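CCHC-type domain-containing protein (Trypanosoma brucei brucei, PDB 7C45) trims guide RNAs as an RNase D-type ribonuclease, probably acting as a 3'-5' exonuclease that removes nucleotides from the 3' end of RNA. Local coordinates at residues S6-I11 with S199-G204; V70-V75 with H183-A188. One frame throughout, in Å; residues are numbered along the deposited sequence.

Contact 1 of 2, residues S6-I11 with S199-G204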
# COMPACT_ATOMS: atom_id res chain seq x y z
N SER A 6 -5.59 1.57 18.99
CA SER A 6 -6.74 0.76 19.37
C SER A 6 -7.60 0.43 18.16
O SER A 6 -8.09 -0.70 18.02
CB SER A 6 -7.56 1.50 20.44
OG SER A 6 -6.72 1.97 21.49
N SER A 7 -7.79 1.40 17.26
CA SER A 7 -8.51 1.15 16.01
C SER A 7 -7.84 0.05 15.18
O SER A 7 -8.51 -0.64 14.40
CB SER A 7 -8.59 2.42 15.17
OG SER A 7 -9.39 3.40 15.78
N SER A 8 -6.53 -0.11 15.31
CA SER A 8 -5.84 -1.12 14.53
C SER A 8 -6.25 -2.53 14.95
O SER A 8 -6.37 -3.42 14.11
CB SER A 8 -4.32 -0.94 14.67
OG SER A 8 -3.96 0.40 14.35
N SER A 9 -6.47 -2.74 16.24
CA SER A 9 -6.82 -4.08 16.70
C SER A 9 -8.18 -4.50 16.15
O SER A 9 -8.38 -5.66 15.81
CB SER A 9 -6.80 -4.13 18.22
OG SER A 9 -5.45 -4.04 18.66
N MET A 10 -9.12 -3.56 16.05
CA MET A 10 -10.42 -3.90 15.48
C MET A 10 -10.28 -4.27 14.01
O MET A 10 -10.81 -5.29 13.56
CB MET A 10 -11.39 -2.73 15.63
N ILE A 11 -9.54 -3.45 13.25
CA ILE A 11 -9.42 -3.67 11.81
C ILE A 11 -8.75 -5.02 11.53
O ILE A 11 -9.12 -5.72 10.59
CB ILE A 11 -8.63 -2.51 11.18
CG1 ILE A 11 -9.41 -1.21 11.32
CG2 ILE A 11 -8.28 -2.82 9.71
CD1 ILE A 11 -8.60 0.01 10.85
N SER A 199 -3.83 4.12 7.12
CA SER A 199 -4.43 5.42 6.82
C SER A 199 -4.78 6.17 8.10
O SER A 199 -4.74 7.40 8.12
CB SER A 199 -5.67 5.28 5.95
OG SER A 199 -6.72 4.66 6.68
N ASN A 200 -5.08 5.44 9.18
CA ASN A 200 -5.39 6.09 10.45
C ASN A 200 -4.18 6.80 11.02
O ASN A 200 -4.32 7.79 11.74
CB ASN A 200 -5.91 5.07 11.46
CG ASN A 200 -7.34 4.63 11.17
OD1 ASN A 200 -8.10 5.35 10.52
ND2 ASN A 200 -7.71 3.46 11.67
N TYR A 201 -2.99 6.30 10.72
CA TYR A 201 -1.79 6.93 11.23
C TYR A 201 -1.30 8.05 10.33
O TYR A 201 -0.73 9.02 10.83
CB TYR A 201 -0.67 5.89 11.36
CG TYR A 201 -0.87 4.88 12.46
CD1 TYR A 201 -1.62 3.72 12.24
CD2 TYR A 201 -0.31 5.07 13.70
CE1 TYR A 201 -1.79 2.80 13.23
CE2 TYR A 201 -0.48 4.15 14.70
CZ TYR A 201 -1.21 3.02 14.46
OH TYR A 201 -1.36 2.11 15.46
N LEU A 202 -1.51 7.93 9.02
CA LEU A 202 -0.89 8.84 8.06
C LEU A 202 -1.80 9.96 7.61
O LEU A 202 -1.31 11.04 7.27
CB LEU A 202 -0.40 8.04 6.84
CG LEU A 202 0.78 7.10 7.10
CD1 LEU A 202 1.08 6.16 5.91
CD2 LEU A 202 2.04 7.90 7.48
N VAL A 203 -3.11 9.73 7.60
CA VAL A 203 -4.08 10.66 7.05
C VAL A 203 -4.76 11.39 8.19
O VAL A 203 -5.17 10.77 9.18
CB VAL A 203 -5.11 9.91 6.17
CG1 VAL A 203 -6.03 10.89 5.47
CG2 VAL A 203 -4.40 9.04 5.19
N GLY A 204 -4.89 12.71 8.06
CA GLY A 204 -5.52 13.50 9.09
C GLY A 204 -4.78 13.51 10.40
O GLY A 204 -5.37 13.82 11.43
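Ser-7 and Asn-200 bring the two backbones nearest, their CA atoms 8.1 Å apart, and at this spacing serine side chains and an asparagine amide lie between the helices. The N-terminal helix 4-12 presents Ser-7, Ser-8 and Ile-11 to the C-terminal end of helix 182-202, where Val-203 is the first residue to leave helical geometry. Ser-7 and Ile-11 stand one turn apart on the same helical face, linked by the backbone bond from Ile-11 N to Ser-7 O, and the amide of Asn-200 enters beside both. Its ND2 lies 3.8 Å from CB of Ser-7 and 3.7 Å from CD1 of Ile-11, so here the nitrogen meets carbon rather than a polar partner. The isoleucine and the asparagine advance from opposite directions. With chi2 at 173°, Ile-11 extends CD1 fully, which carries that methyl to the amide.

Ser-8 OG comes to the edge of the Tyr-201 ring, near its plane, 3.4 Å from CE1. Tyr-201 OH is 3.3 Å from Ser-8 OG, at best a weak hydrogen bond, and Thr-5 OG1 is another weak partner for the phenol. A chi1 of -53° sets Ser-8 OG beside its own backbone N, where it also bonds to Ala-4 O one turn back; that is its stronger partner. Ser-7 OG turns back likewise, to Ser-3 O.

Around this junction, Tyr-201 also packs on Val-151 and Ala-152 of helix 144-152, and both it and Asn-200 touch Ala-4. Ser-199 meets Leu-99 on strand 97-100 while Leu-202 packs on Ile-131 of helix 124-136, so helix 4-12 packs on the last turn of helix 182-202, whose neighbours there include strand 97-100 and helices 124-136 and 144-152.

Contact 2 of 2, residues V70-V75 with H183-A188; sequences VFLFDV and HFLEYA
Leu-72 is the sole residue of strand 70-74 to bridge to helix 182-202 here, and its nearest neighbour is a backbone atom: CD1 of Leu-72 lies 3.6 Å from the carbonyl O of Leu-185. The two leucines are also the closest pair by backbone, with CA atoms 7.6 Å apart. Their side chains pass each other at a slant, CD1 of Leu-72 resting 3.8 Å from both CB and CD2 of Leu-185. The strand leucine divides its branches between two positions about one turn apart on the helix: CD1 takes Leu-185, while CD2 approaches Ala-188, 4.3 Å from its CB. With chi2 at 174°, CD1 continues the extended chain outward from the strand, which explains its reach to the helix backbone. Tyr-16 of the neighbouring strand 16-19 touches both leucines, and Gln-61 of strand 57-64 packs against Leu-72 while its NE2 bonds to Ala-188 O. This is helix-on-sheet packing within the RNase H-like 3'-5' exonuclease fold, and its Ala-188 end lies beside Glu-43, a calcium ligand. All three touching residues are buried and their side chains meet through carbon alone, which implies that the contact is held mainly by van der Waals packing and the hydrophobic effect.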
# COMPACT_ATOMS: atom_id res chain seq x y z
N VAL A 70 -13.58 -7.53 4.97
CA VAL A 70 -12.74 -7.44 3.78
C VAL A 70 -13.48 -8.14 2.65
O VAL A 70 -13.77 -9.34 2.75
CB VAL A 70 -11.36 -8.07 4.01
CG1 VAL A 70 -10.55 -8.11 2.70
CG2 VAL A 70 -10.62 -7.32 5.11
N PHE A 71 -13.83 -7.41 1.60
CA PHE A 71 -14.48 -8.05 0.46
C PHE A 71 -13.40 -8.61 -0.45
O PHE A 71 -12.47 -7.89 -0.81
CB PHE A 71 -15.35 -7.06 -0.32
CG PHE A 71 -16.58 -6.58 0.44
CD1 PHE A 71 -17.55 -7.47 0.84
CD2 PHE A 71 -16.77 -5.21 0.67
CE1 PHE A 71 -18.68 -7.03 1.50
CE2 PHE A 71 -17.89 -4.75 1.34
CZ PHE A 71 -18.86 -5.66 1.74
N LEU A 72 -13.52 -9.88 -0.83
CA LEU A 72 -12.62 -10.47 -1.82
C LEU A 72 -13.44 -10.65 -3.08
O LEU A 72 -14.22 -11.60 -3.19
CB LEU A 72 -12.03 -11.78 -1.34
CG LEU A 72 -11.28 -11.72 -0.01
CD1 LEU A 72 -10.89 -13.11 0.41
CD2 LEU A 72 -10.06 -10.82 -0.16
N PHE A 73 -13.28 -9.75 -4.03
CA PHE A 73 -14.05 -9.82 -5.26
C PHE A 73 -13.42 -10.85 -6.17
O PHE A 73 -12.28 -10.68 -6.60
CB PHE A 73 -14.10 -8.47 -5.96
CG PHE A 73 -14.94 -7.45 -5.24
CD1 PHE A 73 -16.32 -7.47 -5.36
CD2 PHE A 73 -14.35 -6.48 -4.45
CE1 PHE A 73 -17.10 -6.54 -4.71
CE2 PHE A 73 -15.13 -5.53 -3.80
CZ PHE A 73 -16.50 -5.56 -3.94
N ASP A 74 -14.15 -11.93 -6.45
CA ASP A 74 -13.63 -12.97 -7.34
C ASP A 74 -13.95 -12.54 -8.77
O ASP A 74 -14.96 -12.92 -9.38
CB ASP A 74 -14.23 -14.33 -6.99
CG ASP A 74 -13.64 -15.45 -7.81
OD1 ASP A 74 -12.96 -15.17 -8.81
OD2 ASP A 74 -13.88 -16.62 -7.48
N VAL A 75 -13.07 -11.68 -9.32
CA VAL A 75 -13.27 -11.18 -10.67
C VAL A 75 -13.18 -12.32 -11.69
O VAL A 75 -13.90 -12.32 -12.70
CB VAL A 75 -12.24 -10.04 -10.94
CG1 VAL A 75 -12.31 -9.55 -12.39
CG2 VAL A 75 -12.49 -8.88 -9.99
N HIS A 183 -6.41 -20.39 3.16
CA HIS A 183 -5.20 -19.64 3.45
C HIS A 183 -4.79 -18.75 2.27
O HIS A 183 -4.11 -17.75 2.49
CB HIS A 183 -4.06 -20.57 3.85
CG HIS A 183 -3.72 -21.62 2.83
ND1 HIS A 183 -4.46 -22.77 2.68
CD2 HIS A 183 -2.72 -21.69 1.93
CE1 HIS A 183 -3.93 -23.50 1.72
NE2 HIS A 183 -2.88 -22.87 1.25
N PHE A 184 -5.21 -19.08 1.05
CA PHE A 184 -5.04 -18.13 -0.05
C PHE A 184 -5.94 -16.91 0.14
O PHE A 184 -5.51 -15.77 -0.07
CB PHE A 184 -5.36 -18.81 -1.39
CG PHE A 184 -4.26 -19.66 -1.93
CD1 PHE A 184 -3.91 -20.85 -1.33
CD2 PHE A 184 -3.60 -19.29 -3.09
CE1 PHE A 184 -2.89 -21.64 -1.85
CE2 PHE A 184 -2.60 -20.07 -3.62
CZ PHE A 184 -2.24 -21.24 -3.00
N LEU A 185 -7.19 -17.14 0.53
CA LEU A 185 -8.10 -16.02 0.75
C LEU A 185 -7.60 -15.10 1.86
O LEU A 185 -7.64 -13.87 1.73
CB LEU A 185 -9.49 -16.57 1.08
CG LEU A 185 -10.07 -17.37 -0.09
CD1 LEU A 185 -11.37 -18.10 0.31
CD2 LEU A 185 -10.32 -16.45 -1.27
N GLU A 186 -7.14 -15.69 2.96
CA GLU A 186 -6.64 -14.88 4.07
C GLU A 186 -5.39 -14.12 3.67
O GLU A 186 -5.21 -12.95 4.03
CB GLU A 186 -6.38 -15.77 5.28
CG GLU A 186 -5.86 -15.04 6.53
CD GLU A 186 -6.58 -13.73 6.84
OE1 GLU A 186 -5.89 -12.73 7.14
OE2 GLU A 186 -7.82 -13.69 6.78
N TYR A 187 -4.51 -14.79 2.93
CA TYR A 187 -3.36 -14.11 2.36
C TYR A 187 -3.81 -12.91 1.54
O TYR A 187 -3.34 -11.80 1.76
CB TYR A 187 -2.54 -15.07 1.51
CG TYR A 187 -1.30 -14.43 0.96
CD1 TYR A 187 -1.32 -13.74 -0.25
CD2 TYR A 187 -0.09 -14.51 1.65
CE1 TYR A 187 -0.18 -13.16 -0.75
CE2 TYR A 187 1.05 -13.92 1.15
CZ TYR A 187 1.00 -13.25 -0.05
OH TYR A 187 2.12 -12.66 -0.57
N ALA A 188 -4.75 -13.12 0.62
CA ALA A 188 -5.26 -12.02 -0.18
C ALA A 188 -5.91 -10.94 0.68
O ALA A 188 -5.92 -9.77 0.29
CB ALA A 188 -6.26 -12.52 -1.23

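In the fold
Helix 182-202 serves both contacts, which illustrates how one long helix can tie distant parts of a chain together. Contact 2 uses its beginning and contact 1 its end, their centres 21 Å apart; in sequence, both segments of contact 2 fall between the two segments of contact 1. Between the two helical segments lies Asp-191, which joins Asp-41 and Glu-43 in the calcium site. Contact 2 is the nearer to this centre: the side chain of Ala-188 is about 6 Å from a calcium ion, and the contact's nearest atom about 5 Å from the RNA. Contact 1 is more remote, about 13 Å from the RNA at its nearest atom.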